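NLP/P60 family protein (Bacillus cereus ATCC 10987, PDB 3H41) probably cleaves gamma-D-glutamyl-L-lysine bonds in murein peptides as a cysteine peptidase, releasing L-Ala-gamma-D-Glu dipeptides during peptidoglycan degradation. Local coordinates at residues M46-D49 / E50-L54. Sequence-based numbering, arbitrary orientation.
Sequences MTLD and EKLWL
A capping box formed by T47 and E50 starts helix 48-56. T47, the N-cap, accepts from the backbone of E50, with 3.1 Å between E50 N and T47 OG1. In the reciprocal bond, E50 OE1 lies 2.9 Å from T47 N and accepts its N-H nearly straight (163°) through the anti lone pair. The same oxygen receives the T47 hydroxyl, OG1 to OE1 2.8 Å, from above the carboxylate plane. With chi1 at 61°, OG1 sits between the backbone N and carbonyl carbon of T47, where it can serve E50 N and OE1 together. Two donors thus grip OE1, which should restrain rotation of the carboxylate and probably favours its charged form.

Behind the box the helical bonds take over: K51 N donates to T47 O, L52 N to L48 O and W53 N to D49 O. M46, a selenomethionine, crosses E50 at a slant, its CB and CG against E50 CB, and CB also lies 3.9 Å from K51 CG. With chi2 anti (-176°) SE is carried out to 4.2 Å from L54 CD1 on the buried side, where W19 of strand 15-19 also touches L54; the L54 side chain is about 8 Å from the bound alanine. The extended K51 chain runs back past M46, and a water bridges K51 NZ (3.0 Å) and M46 O. On a more exposed side, L48 CG meets L52 CD1 at 3.8 Å, one turn on. The loop residue R26 hydrogen-bonds through NH1 to E50 O and packs against M46 and W53. The reciprocal Thr-Glu bonds, between N-cap and N3, are the classic capping box of a helix N-terminus.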
HETATM    1  N   MSE A  46      10.830  10.159  13.373  1.00 14.15           N
HETATM    2  CA  MSE A  46       9.961  11.332  13.378  1.00 12.35           C
HETATM    3  C   MSE A  46       9.142  11.500  14.656  1.00 15.24           C
HETATM    4  O   MSE A  46       8.536  10.551  15.193  1.00 14.10           O
HETATM    5  CB  MSE A  46       9.012  11.295  12.173  1.00 13.40           C
HETATM    6  CG  MSE A  46       9.675  11.739  10.873  1.00 13.44           C
HETATM    7 SE   MSE A  46       8.354  11.768   9.475  0.75  9.04          SE
HETATM    8  CE  MSE A  46       8.248   9.852   8.977  1.00 20.91           C
ATOM      9  N   THR A  47       9.128  12.727  15.145  1.00 12.04           N
ATOM     10  CA  THR A  47       8.181  13.122  16.160  1.00 12.98           C
ATOM     11  C   THR A  47       6.764  13.128  15.580  1.00 11.36           C
ATOM     12  O   THR A  47       6.560  13.122  14.344  1.00 12.35           O
ATOM     13  CB  THR A  47       8.447  14.516  16.660  1.00  9.98           C
ATOM     14  OG1 THR A  47       8.328  15.439  15.553  1.00 12.58           O
ATOM     15  CG2 THR A  47       9.828  14.653  17.379  1.00 13.38           C
ATOM     16  N   LEU A  48       5.777  13.194  16.459  1.00 11.79           N
ATOM     17  CA  LEU A  48       4.390  13.397  16.022  1.00  9.58           C
ATOM     18  C   LEU A  48       4.226  14.613  15.111  1.00  9.28           C
ATOM     19  O   LEU A  48       3.587  14.514  14.043  1.00 11.25           O
ATOM     20  CB  LEU A  48       3.405  13.440  17.200  1.00 11.34           C
ATOM     21  CG  LEU A  48       1.949  13.687  16.861  1.00 15.87           C
ATOM     22  CD1 LEU A  48       1.395  12.552  15.932  1.00 18.31           C
ATOM     23  CD2 LEU A  48       1.084  13.882  18.124  1.00 17.57           C
ATOM     24  N   ASP A  49       4.750  15.769  15.533  1.00 12.19           N
ATOM     25  CA  ASP A  49       4.623  16.988  14.731  1.00 13.99           C
ATOM     26  C   ASP A  49       5.224  16.762  13.342  1.00 12.05           C
ATOM     27  O   ASP A  49       4.688  17.244  12.343  1.00 10.61           O
ATOM     28  CB  ASP A  49       5.348  18.183  15.380  1.00 13.25           C
ATOM     29  CG  ASP A  49       4.593  18.785  16.560  1.00 16.68           C
ATOM     30  OD1 ASP A  49       3.347  18.719  16.601  1.00 17.05           O
ATOM     31  OD2 ASP A  49       5.274  19.330  17.462  1.00 16.92           O
ATOM     32  N   GLU A  50       6.349  16.047  13.292  1.00 11.43           N
ATOM     33  CA  GLU A  50       7.029  15.816  11.985  1.00 12.09           C
ATOM     34  C   GLU A  50       6.187  14.908  11.057  1.00 10.77           C
ATOM     35  O   GLU A  50       6.149  15.124   9.833  1.00 10.05           O
ATOM     36  CB  GLU A  50       8.425  15.290  12.173  1.00 12.94           C
ATOM     37  CG  GLU A  50       9.384  16.385  12.604  1.00  9.65           C
ATOM     38  CD  GLU A  50      10.653  15.854  13.169  1.00 12.81           C
ATOM     39  OE1 GLU A  50      10.580  14.919  14.009  1.00 13.59           O
ATOM     40  OE2 GLU A  50      11.730  16.376  12.785  1.00 16.42           O
ATOM     41  N   LYS A  51       5.474  13.949  11.651  1.00 10.14           N
ATOM     42  CA  LYS A  51       4.563  13.109  10.892  1.00 10.49           C
ATOM     43  C   LYS A  51       3.363  13.912  10.400  1.00 12.76           C
ATOM     44  O   LYS A  51       2.929  13.778   9.229  1.00 11.11           O
ATOM     45  CB  LYS A  51       4.102  11.925  11.748  1.00 10.29           C
ATOM     46  CG  LYS A  51       5.167  10.878  11.974  1.00 13.67           C
ATOM     47  CD  LYS A  51       4.639   9.708  12.799  1.00 10.89           C
ATOM     48  CE  LYS A  51       5.734   8.617  12.946  1.00 12.79           C
ATOM     49  NZ  LYS A  51       5.311   7.624  14.008  1.00 14.13           N
ATOM     50  N   LEU A  52       2.820  14.754  11.275  1.00 12.18           N
ATOM     51  CA  LEU A  52       1.611  15.546  10.924  1.00 11.75           C
ATOM     52  C   LEU A  52       1.855  16.547   9.817  1.00 12.55           C
ATOM     53  O   LEU A  52       0.961  16.817   9.020  1.00 13.53           O
ATOM     54  CB  LEU A  52       1.023  16.256  12.149  1.00 10.87           C
ATOM     55  CG  LEU A  52       0.394  15.323  13.198  1.00 16.08           C
ATOM     56  CD1 LEU A  52       0.073  16.076  14.497  1.00 16.25           C
ATOM     57  CD2 LEU A  52      -0.876  14.629  12.628  1.00 15.93           C
ATOM     58  N   TRP A  53       3.072  17.079   9.748  1.00 12.85           N
ATOM     59  CA  TRP A  53       3.473  17.964   8.633  1.00 11.24           C
ATOM     60  C   TRP A  53       3.241  17.385   7.242  1.00 11.52           C
ATOM     61  O   TRP A  53       2.855  18.094   6.316  1.00 10.76           O
ATOM     62  CB  TRP A  53       4.936  18.289   8.764  1.00 11.69           C
ATOM     63  CG  TRP A  53       5.537  19.141   7.668  1.00 10.90           C
ATOM     64  CD1 TRP A  53       5.520  20.509   7.617  1.00 16.20           C
ATOM     65  CD2 TRP A  53       6.341  18.711   6.542  1.00 13.05           C
ATOM     66  NE1 TRP A  53       6.231  20.960   6.541  1.00 12.44           N
ATOM     67  CE2 TRP A  53       6.746  19.885   5.851  1.00 12.70           C
ATOM     68  CE3 TRP A  53       6.754  17.465   6.054  1.00 12.91           C
ATOM     69  CZ2 TRP A  53       7.550  19.849   4.672  1.00 13.98           C
ATOM     70  CZ3 TRP A  53       7.568  17.414   4.888  1.00 14.23           C
ATOM     71  CH2 TRP A  53       7.945  18.606   4.212  1.00 14.84           C
ATOM     72  N   LEU A  54       3.479  16.083   7.107  1.00 12.57           N
ATOM     73  CA  LEU A  54       3.186  15.384   5.838  1.00 12.79           C
ATOM     74  C   LEU A  54       1.763  15.595   5.351  1.00 11.95           C
ATOM     75  O   LEU A  54       1.559  15.858   4.161  1.00 13.89           O
ATOM     76  CB  LEU A  54       3.512  13.892   5.968  1.00 13.83           C
ATOM     77  CG  LEU A  54       4.994  13.623   6.251  1.00 18.69           C
ATOM     78  CD1 LEU A  54       5.191  12.142   6.677  1.00 10.36           C
ATOM     79  CD2 LEU A  54       5.817  13.984   5.014  1.00  8.91           C
TER
HETATM   80  O   HOH W   1       7.984   7.836  15.347  1.00 24.43           O